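Local coordinates for heme-binding protein A / AI-2 binding protein A (Helicobacter pylori SS1, PDB 6OFQ) that is a periplasmic protein that binds peptides such as Ser-Thr-Ser-Ala and probably delivers them to an ABC transporter, at residues Ala293-Asn299 against His421-Gly427; Tyr459-Phe464 against Ile490-Pro496. One frame throughout, in Å; residues are numbered along the deposited sequence.

Interaction 1 comes first along the chain and pairs strand 292-298 with strand 423-429; interaction 2 follows, where the start of helix 462-473 meets the end of helix 477-494. Their centres lie about 15 Å apart on the same side of the chain's centre, interaction 1 being the more deeply buried. Strand 497-510 leaves the 490-496 segment and pairs with strand 292-298 on the edge not used by strand 423-429. The two contacts touch where Leu298 CB lies 3.9 Å from Pro496 O, and Trp443 packs against residues of both. Interaction 1 holds two strands of one lobe's mixed sheet together, interaction 2 closes the helical hairpin beside it, and strand 497-510 carries the chain from the second to the first.

Interaction 1: residues Ala293-Asn299 against His421-Gly427; sequences ASWLSLN and HEMAFAG
Four backbone hydrogen bonds join the extended strands 293-298 and 423-427 in two antiparallel hydrogen-bonded pairs: Trp295 N to Ala426 O and Ala426 N to Trp295 O, both 2.9 Å, then Ser297 N to Ala424 O at 2.8 Å and Ala424 N to Ser297 O at 3.1 Å. Asn299 N donates to Glu422 O (2.9 Å); chi1 t carries Asn299 ND2 to His421 O (3.1 Å), while Asn299 OD1 accepts from Gln301 N. Ser294-Gly427, Leu296-Phe425 and Leu298-Met423 are the non-hydrogen-bonded pairs. The axes run at 149°, approaching to 4.5 Å, within the mixed sheet of one lobe of a periplasmic-binding-protein fold; strands 497-510 and 373-380 continue it outward. Trp295, chi1 p, lays its indole over Ala426, whose CB sits 3.6 Å from the five-membered-ring centroid in a CH-pi contact. On the opposite sheet face, which carries Leu296, Leu298, Met423 and Phe425, Leu298 (m, t) CD2 meets Met423 CG at 3.8 Å and Leu296 CD1 meets Met423 CB at 4.2 Å.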
ATOM      1  N   ALA A 293      -1.220   9.525   1.276  1.00  5.48           N
ATOM      2  CA  ALA A 293      -2.392  10.314   1.605  1.00  5.60           C
ATOM      3  C   ALA A 293      -3.058   9.697   2.833  1.00  5.75           C
ATOM      4  O   ALA A 293      -3.019   8.471   3.011  1.00  6.49           O
ATOM      5  CB  ALA A 293      -3.387  10.403   0.460  1.00  5.97           C
ATOM      6  N   SER A 294      -3.610  10.540   3.705  1.00  4.82           N
ATOM      7  CA  SER A 294      -4.308  10.135   4.940  1.00  5.28           C
ATOM      8  C   SER A 294      -5.603  10.924   5.027  1.00  4.83           C
ATOM      9  O   SER A 294      -5.616  12.128   4.858  1.00  4.38           O
ATOM     10  CB  SER A 294      -3.381  10.464   6.139  1.00  6.66           C
ATOM     11  OG  SER A 294      -4.005  10.042   7.339  1.00 12.62           O
ATOM     12  N   TRP A 295      -6.689  10.224   5.377  1.00  4.36           N
ATOM     13  CA  TRP A 295      -8.042  10.847   5.297  1.00  4.43           C
ATOM     14  C   TRP A 295      -8.984  10.156   6.268  1.00  4.38           C
ATOM     15  O   TRP A 295      -8.595   9.193   6.922  1.00  5.25           O
ATOM     16  CB  TRP A 295      -8.599  10.886   3.863  1.00  4.32           C
ATOM     17  CG  TRP A 295      -8.901   9.556   3.255  1.00  4.17           C
ATOM     18  CD1 TRP A 295     -10.078   8.892   3.299  1.00  4.25           C
ATOM     19  CD2 TRP A 295      -7.990   8.692   2.582  1.00  4.13           C
ATOM     20  NE1 TRP A 295      -9.984   7.692   2.635  1.00  4.29           N
ATOM     21  CE2 TRP A 295      -8.708   7.540   2.169  1.00  4.03           C
ATOM     22  CE3 TRP A 295      -6.651   8.785   2.223  1.00  4.86           C
ATOM     23  CZ2 TRP A 295      -8.112   6.502   1.468  1.00  4.46           C
ATOM     24  CZ3 TRP A 295      -6.070   7.767   1.539  1.00  4.48           C
ATOM     25  CH2 TRP A 295      -6.789   6.627   1.188  1.00  4.41           C
ATOM     26  N   LEU A 296     -10.176  10.682   6.365  1.00  4.84           N
ATOM     27  CA  LEU A 296     -11.201  10.040   7.143  0.61  5.71           C
ATOM     28  C   LEU A 296     -12.193   9.415   6.164  1.00  5.34           C
ATOM     29  O   LEU A 296     -12.798  10.147   5.356  1.00  5.34           O
ATOM     30  CB  LEU A 296     -11.794  11.076   8.075  0.61  6.57           C
ATOM     31  CG  LEU A 296     -12.854  10.606   9.067  0.61  7.15           C
ATOM     32  CD1 LEU A 296     -12.262   9.716  10.159  0.61  7.89           C
ATOM     33  CD2 LEU A 296     -13.538  11.801   9.718  0.61  8.05           C
ATOM     34  N   SER A 297     -12.360   8.099   6.165  1.00  5.59           N
ATOM     35  CA  SER A 297     -13.432   7.417   5.432  1.00  6.28           C
ATOM     36  C   SER A 297     -14.769   7.763   6.099  1.00  6.12           C
ATOM     37  O   SER A 297     -14.802   7.804   7.339  1.00  6.54           O
ATOM     38  CB  SER A 297     -13.321   5.874   5.491  1.00  8.14           C
ATOM     39  OG  SER A 297     -12.159   5.403   4.815  1.00 11.12           O
ATOM     40  N   LEU A 298     -15.784   8.040   5.284  1.00  5.95           N
ATOM     41  CA  LEU A 298     -17.169   8.213   5.735  1.00  5.55           C
ATOM     42  C   LEU A 298     -17.949   7.165   4.969  1.00  6.05           C
ATOM     43  O   LEU A 298     -17.900   7.092   3.743  1.00  5.86           O
ATOM     44  CB  LEU A 298     -17.688   9.589   5.343  1.00  5.46           C
ATOM     45  CG  LEU A 298     -16.929  10.797   5.894  1.00  6.38           C
ATOM     46  CD1 LEU A 298     -17.425  12.113   5.371  1.00  6.69           C
ATOM     47  CD2 LEU A 298     -16.912  10.782   7.429  1.00  6.67           C
ATOM     48  N   ASN A 299     -18.706   6.341   5.692  1.00  6.39           N
ATOM     49  CA  ASN A 299     -19.344   5.187   5.066  1.00  6.61           C
ATOM     50  C   ASN A 299     -20.628   5.656   4.429  1.00  7.70           C
ATOM     51  O   ASN A 299     -21.661   5.807   5.109  1.00  6.86           O
ATOM     52  CB  ASN A 299     -19.578   4.045   6.039  1.00  7.02           C
ATOM     53  CG  ASN A 299     -20.098   2.789   5.338  1.00  8.20           C
ATOM     54  OD1 ASN A 299     -20.785   2.898   4.296  1.00  8.96           O
ATOM     55  ND2 ASN A 299     -19.815   1.640   5.947  1.00  8.78           N
ATOM     56  N   HIS A 421     -17.326   0.075   9.975  1.00  5.80           N
ATOM     57  CA  HIS A 421     -17.198   1.427  10.503  1.00  5.66           C
ATOM     58  C   HIS A 421     -18.287   2.334   9.955  1.00  5.47           C
ATOM     59  O   HIS A 421     -18.871   2.098   8.891  1.00  5.78           O
ATOM     60  CB  HIS A 421     -15.860   2.012  10.043  1.00  5.60           C
ATOM     61  CG  HIS A 421     -15.635   1.982   8.574  1.00  5.46           C
ATOM     62  ND1 HIS A 421     -15.465   0.788   7.908  1.00  5.93           N
ATOM     63  CD2 HIS A 421     -15.664   2.962   7.632  1.00  5.62           C
ATOM     64  CE1 HIS A 421     -15.365   1.032   6.618  1.00  5.87           C
ATOM     65  NE2 HIS A 421     -15.454   2.324   6.425  1.00  5.51           N
ATOM     66  N   GLU A 422     -18.417   3.469  10.639  1.00  6.41           N
ATOM     67  CA  GLU A 422     -19.164   4.649  10.169  1.00  6.65           C
ATOM     68  C   GLU A 422     -18.132   5.631   9.654  1.00  7.14           C
ATOM     69  O   GLU A 422     -18.195   6.078   8.512  1.00  7.33           O
ATOM     70  CB  GLU A 422     -20.058   5.234  11.273  1.00  7.85           C
ATOM     71  CG  GLU A 422     -21.202   4.331  11.721  1.00  8.25           C
ATOM     72  CD  GLU A 422     -21.954   5.038  12.823  1.00 10.27           C
ATOM     73  OE1 GLU A 422     -22.632   6.070  12.655  1.00 12.07           O
ATOM     74  OE2 GLU A 422     -21.818   4.525  13.927  1.00 16.34           O
ATOM     75  N   MET A 423     -17.255   6.092  10.530  1.00  6.00           N
ATOM     76  CA  MET A 423     -16.049   6.844  10.174  1.00  6.02           C
ATOM     77  C   MET A 423     -14.801   6.030  10.558  1.00  6.07           C
ATOM     78  O   MET A 423     -14.803   5.276  11.551  1.00  5.55           O
ATOM     79  CB  MET A 423     -16.037   8.168  10.929  1.00  6.48           C
ATOM     80  CG  MET A 423     -17.323   8.955  10.785  1.00  7.05           C
ATOM     81  SD  MET A 423     -17.243  10.641  11.403  1.00  9.45           S
ATOM     82  CE  MET A 423     -16.634  10.345  13.023  1.00 11.26           C
ATOM     83  N   ALA A 424     -13.709   6.196   9.817  1.00  5.38           N
ATOM     84  CA  ALA A 424     -12.480   5.483  10.171  1.00  6.31           C
ATOM     85  C   ALA A 424     -11.312   6.238   9.521  1.00  6.37           C
ATOM     86  O   ALA A 424     -11.479   6.778   8.426  1.00  6.90           O
ATOM     87  CB  ALA A 424     -12.548   4.071   9.618  1.00  6.68           C
ATOM     88  N   PHE A 425     -10.179   6.255  10.181  1.00  5.32           N
ATOM     89  CA  PHE A 425      -8.969   6.726   9.496  1.00  5.44           C
ATOM     90  C   PHE A 425      -8.564   5.772   8.374  1.00  6.23           C
ATOM     91  O   PHE A 425      -8.699   4.554   8.517  1.00  7.61           O
ATOM     92  CB  PHE A 425      -7.833   6.891  10.501  1.00  6.35           C
ATOM     93  CG  PHE A 425      -8.007   8.022  11.468  1.00  6.34           C
ATOM     94  CD1 PHE A 425      -7.839   9.326  11.111  1.00  8.49           C
ATOM     95  CD2 PHE A 425      -8.459   7.788  12.723  1.00  7.98           C
ATOM     96  CE1 PHE A 425      -7.943  10.368  12.011  1.00  8.31           C
ATOM     97  CE2 PHE A 425      -8.614   8.806  13.638  1.00  8.63           C
ATOM     98  CZ  PHE A 425      -8.394  10.091  13.266  1.00  7.94           C
ATOM     99  N   ALA A 426      -8.068   6.366   7.288  1.00  5.13           N
ATOM    100  CA  ALA A 426      -7.648   5.560   6.163  1.00  5.31           C
ATOM    101  C   ALA A 426      -6.356   6.187   5.665  1.00  5.21           C
ATOM    102  O   ALA A 426      -6.124   7.398   5.802  1.00  5.80           O
ATOM    103  CB  ALA A 426      -8.680   5.667   5.051  1.00  6.20           C
ATOM    104  N   GLY A 427      -5.506   5.414   5.034  1.00  5.02           N
ATOM    105  CA  GLY A 427      -4.282   5.921   4.425  1.00  4.90           C
ATOM    106  C   GLY A 427      -3.891   4.992   3.292  1.00  4.78           C
ATOM    107  O   GLY A 427      -4.136   3.774   3.258  1.00  4.58           O
TER

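Interaction 2: residues Tyr459-Phe464 against Ile490-Pro496; sequences YKSDAF and IIHKDAP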
ATOM      1  N   TYR A 459     -17.863   4.620  -1.891  1.00  5.40           N
ATOM      2  CA  TYR A 459     -18.249   5.661  -2.820  1.00  5.32           C
ATOM      3  C   TYR A 459     -18.650   5.066  -4.163  1.00  6.04           C
ATOM      4  O   TYR A 459     -17.821   4.405  -4.787  1.00  5.31           O
ATOM      5  CB  TYR A 459     -17.091   6.637  -2.999  1.00  5.38           C
ATOM      6  CG  TYR A 459     -17.308   7.807  -3.906  1.00  4.71           C
ATOM      7  CD1 TYR A 459     -18.429   8.612  -3.846  1.00  4.63           C
ATOM      8  CD2 TYR A 459     -16.368   8.114  -4.888  1.00  4.41           C
ATOM      9  CE1 TYR A 459     -18.642   9.661  -4.734  1.00  4.76           C
ATOM     10  CE2 TYR A 459     -16.562   9.177  -5.735  1.00  4.96           C
ATOM     11  CZ  TYR A 459     -17.660  10.004  -5.660  1.00  4.52           C
ATOM     12  OH  TYR A 459     -17.739  11.042  -6.540  1.00  5.66           O
ATOM     13  N   LYS A 460     -19.874   5.329  -4.573  1.00  6.97           N
ATOM     14  CA  LYS A 460     -20.403   4.784  -5.828  1.00  6.96           C
ATOM     15  C   LYS A 460     -20.963   5.914  -6.683  1.00  8.02           C
ATOM     16  O   LYS A 460     -22.072   6.380  -6.472  1.00 11.85           O
ATOM     17  CB  LYS A 460     -21.519   3.793  -5.491  1.00  7.75           C
ATOM     18  CG  LYS A 460     -21.028   2.585  -4.735  1.00  9.31           C
ATOM     19  CD  LYS A 460     -22.122   1.578  -4.388  1.00 11.02           C
ATOM     20  CE  LYS A 460     -22.833   1.131  -5.646  1.00 16.46           C
ATOM     21  NZ  LYS A 460     -23.725   0.067  -5.108  1.00 21.38           N
ATOM     22  N   SER A 461     -20.152   6.383  -7.622  1.00  7.23           N
ATOM     23  CA  SER A 461     -20.560   7.421  -8.536  1.00  7.34           C
ATOM     24  C   SER A 461     -20.252   6.901  -9.934  1.00  7.23           C
ATOM     25  O   SER A 461     -19.086   6.657 -10.294  1.00  6.04           O
ATOM     26  CB  SER A 461     -19.796   8.724  -8.327  1.00  7.46           C
ATOM     27  OG  SER A 461     -19.926   9.594  -9.454  1.00  7.20           O
ATOM     28  N   ASP A 462     -21.302   6.822 -10.761  1.00  9.34           N
ATOM     29  CA  ASP A 462     -21.116   6.483 -12.163  1.00 10.46           C
ATOM     30  C   ASP A 462     -20.342   7.526 -12.958  1.00  9.16           C
ATOM     31  O   ASP A 462     -19.432   7.226 -13.750  1.00  8.57           O
ATOM     32  CB  ASP A 462     -22.436   6.280 -12.904  1.00 13.62           C
ATOM     33  CG  ASP A 462     -23.032   4.927 -12.609  1.00 18.85           C
ATOM     34  OD1 ASP A 462     -22.260   3.930 -12.573  1.00 18.95           O
ATOM     35  OD2 ASP A 462     -24.269   4.990 -12.449  1.00 20.54           O
ATOM     36  N   ALA A 463     -20.637   8.799 -12.726  1.00  7.67           N
ATOM     37  CA  ALA A 463     -19.968   9.854 -13.449  1.00  8.95           C
ATOM     38  C   ALA A 463     -18.451   9.847 -13.165  1.00  7.97           C
ATOM     39  O   ALA A 463     -17.586   9.999 -14.044  1.00  8.87           O
ATOM     40  CB  ALA A 463     -20.630  11.194 -13.111  1.00 10.44           C
ATOM     41  N   PHE A 464     -18.078   9.611 -11.900  1.00  7.39           N
ATOM     42  CA  PHE A 464     -16.680   9.607 -11.481  1.00  6.75           C
ATOM     43  C   PHE A 464     -16.058   8.355 -12.079  1.00  5.54           C
ATOM     44  O   PHE A 464     -14.975   8.419 -12.729  1.00  5.38           O
ATOM     45  CB  PHE A 464     -16.612   9.547  -9.968  1.00  6.41           C
ATOM     46  CG  PHE A 464     -15.256   9.367  -9.380  1.00  5.41           C
ATOM     47  CD1 PHE A 464     -14.424  10.474  -9.264  1.00  5.53           C
ATOM     48  CD2 PHE A 464     -14.848   8.141  -8.908  1.00  5.74           C
ATOM     49  CE1 PHE A 464     -13.181  10.326  -8.708  1.00  5.55           C
ATOM     50  CE2 PHE A 464     -13.645   7.994  -8.269  1.00  5.77           C
ATOM     51  CZ  PHE A 464     -12.816   9.093  -8.207  1.00  5.47           C
ATOM     52  N   ILE A 490     -15.408  15.981  -9.488  1.00  5.95           N
ATOM     53  CA  ILE A 490     -16.632  15.245  -9.114  1.00  6.06           C
ATOM     54  C   ILE A 490     -16.472  14.755  -7.676  1.00  5.70           C
ATOM     55  O   ILE A 490     -17.394  14.925  -6.862  1.00  6.14           O
ATOM     56  CB  ILE A 490     -16.963  14.100 -10.087  1.00  6.93           C
ATOM     57  CG1 ILE A 490     -17.334  14.715 -11.462  1.00  8.28           C
ATOM     58  CG2 ILE A 490     -18.090  13.241  -9.536  1.00  6.81           C
ATOM     59  CD1 ILE A 490     -17.491  13.627 -12.471  1.00  9.38           C
ATOM     60  N   ILE A 491     -15.370  14.102  -7.331  1.00  5.02           N
ATOM     61  CA  ILE A 491     -15.268  13.549  -5.985  1.00  5.01           C
ATOM     62  C   ILE A 491     -15.159  14.689  -4.959  1.00  5.71           C
ATOM     63  O   ILE A 491     -15.732  14.567  -3.871  1.00  6.33           O
ATOM     64  CB  ILE A 491     -14.106  12.535  -5.874  1.00  4.80           C
ATOM     65  CG1 ILE A 491     -14.136  11.811  -4.522  1.00  4.85           C
ATOM     66  CG2 ILE A 491     -12.762  13.179  -6.119  1.00  5.56           C
ATOM     67  CD1 ILE A 491     -13.242  10.608  -4.370  1.00  4.92           C
ATOM     68  N   HIS A 492     -14.511  15.796  -5.281  1.00  5.23           N
ATOM     69  CA  HIS A 492     -14.560  16.971  -4.422  1.00  5.78           C
ATOM     70  C   HIS A 492     -15.979  17.462  -4.144  1.00  6.24           C
ATOM     71  O   HIS A 492     -16.373  17.728  -2.999  1.00  6.90           O
ATOM     72  CB  HIS A 492     -13.725  18.092  -4.973  1.00  6.00           C
ATOM     73  CG  HIS A 492     -13.753  19.336  -4.152  1.00  7.44           C
ATOM     74  ND1 HIS A 492     -13.012  19.520  -3.002  1.00  7.85           N
ATOM     75  CD2 HIS A 492     -14.410  20.492  -4.375  1.00  9.40           C
ATOM     76  CE1 HIS A 492     -13.194  20.755  -2.577  1.00  8.83           C
ATOM     77  NE2 HIS A 492     -13.988  21.383  -3.420  1.00  9.69           N
ATOM     78  N   LYS A 493     -16.748  17.582  -5.227  1.00  6.85           N
ATOM     79  CA  LYS A 493     -18.156  17.952  -5.052  1.00  8.50           C
ATOM     80  C   LYS A 493     -18.978  17.015  -4.222  1.00  7.48           C
ATOM     81  O   LYS A 493     -19.808  17.454  -3.404  1.00  8.55           O
ATOM     82  CB  LYS A 493     -18.784  18.127  -6.458  1.00 11.48           C
ATOM     83  CG  LYS A 493     -20.295  18.288  -6.522  1.00 15.14           C
ATOM     84  CD  LYS A 493     -20.910  17.907  -7.871  1.00 22.55           C
ATOM     85  CE  LYS A 493     -20.881  16.419  -8.245  1.00 18.61           C
ATOM     86  NZ  LYS A 493     -21.965  15.421  -7.959  1.00 20.98           N
ATOM     87  N   ASP A 494     -18.742  15.719  -4.379  1.00  6.37           N
ATOM     88  CA  ASP A 494     -19.493  14.741  -3.619  1.00  6.46           C
ATOM     89  C   ASP A 494     -19.020  14.530  -2.164  1.00  6.12           C
ATOM     90  O   ASP A 494     -19.779  14.037  -1.332  1.00  6.36           O
ATOM     91  CB  ASP A 494     -19.498  13.355  -4.316  1.00  6.93           C
ATOM     92  CG  ASP A 494     -20.229  13.313  -5.618  1.00  8.29           C
ATOM     93  OD1 ASP A 494     -21.166  14.122  -5.758  1.00 10.43           O
ATOM     94  OD2 ASP A 494     -19.987  12.396  -6.425  1.00  7.93           O
ATOM     95  N   ALA A 495     -17.806  14.924  -1.894  1.00  5.68           N
ATOM     96  CA  ALA A 495     -17.244  14.826  -0.540  1.00  6.30           C
ATOM     97  C   ALA A 495     -17.506  13.534   0.196  1.00  5.93           C
ATOM     98  O   ALA A 495     -18.037  13.533   1.324  1.00  6.29           O
ATOM     99  CB  ALA A 495     -17.715  16.039   0.295  1.00  6.80           C
ATOM    100  N   PRO A 496     -17.212  12.380  -0.403  1.00  5.73           N
ATOM    101  CA  PRO A 496     -17.462  11.105   0.260  1.00  5.81           C
ATOM    102  C   PRO A 496     -16.461  10.763   1.334  1.00  6.42           C
ATOM    103  O   PRO A 496     -16.335   9.582   1.671  1.00  8.50           O
ATOM    104  CB  PRO A 496     -17.389  10.113  -0.890  1.00  5.49           C
ATOM    105  CG  PRO A 496     -16.286  10.707  -1.684  1.00  5.57           C
ATOM    106  CD  PRO A 496     -16.614  12.166  -1.728  1.00  5.10           C
TER
HETATM  107  O   HOH W   1     -21.241  11.751  -8.653  1.00  9.96           O
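Polar contacts centre on the carboxylate of Asp494, in the last turn of helix 477-494. Tyr459 OH donates a short hydrogen bond to Asp494 OD2 (2.6 Å), the acceptor lying near the plane of the phenol ring. Water 1 donates to the same Asp494 OD2 at 2.6 Å and is hydrogen-bonded to Ser461 OG at 2.7 Å, bridging a gap of 4.1 Å between Ser461 OG and Asp494 OD2. The other carboxylate oxygen, Asp494 OD1, forms a salt bridge with Lys493 NZ at 2.7 Å. Ser461 is also the N-cap of helix 462-473: its OG accepts from Phe464 N at 3.1 Å, so one hydroxyl both caps a helix and holds the bridging water.

Apolar packing fills the remainder. Pro496 CG sits over one face of the Tyr459 ring, 3.8 Å from its centroid, a CH-pi contact, and Tyr459 CE2 touches Ile491 CG1 at 3.8 Å. Phe464 CE1 reaches Ile491 CB at 3.7 Å, Phe464 CB meets Ile490 CG2 at 4.0 Å, and Ala463 CB meets Ile490 CD1 at 4.0 Å.

The backbone breaks helical geometry at Ala495, where phi is positive, and the chain turns through Pro496 into strand 497-510. The contact thus brings together the open end of a helical hairpin, beside the sheet: the start of helix 462-473 and the close of helix 477-494. Trp443 of helix 436-443 packs on Tyr459, Phe464, Ile491 and Pro496, while Ala495 rests against Leu312 and Asn315 of helix 308-317.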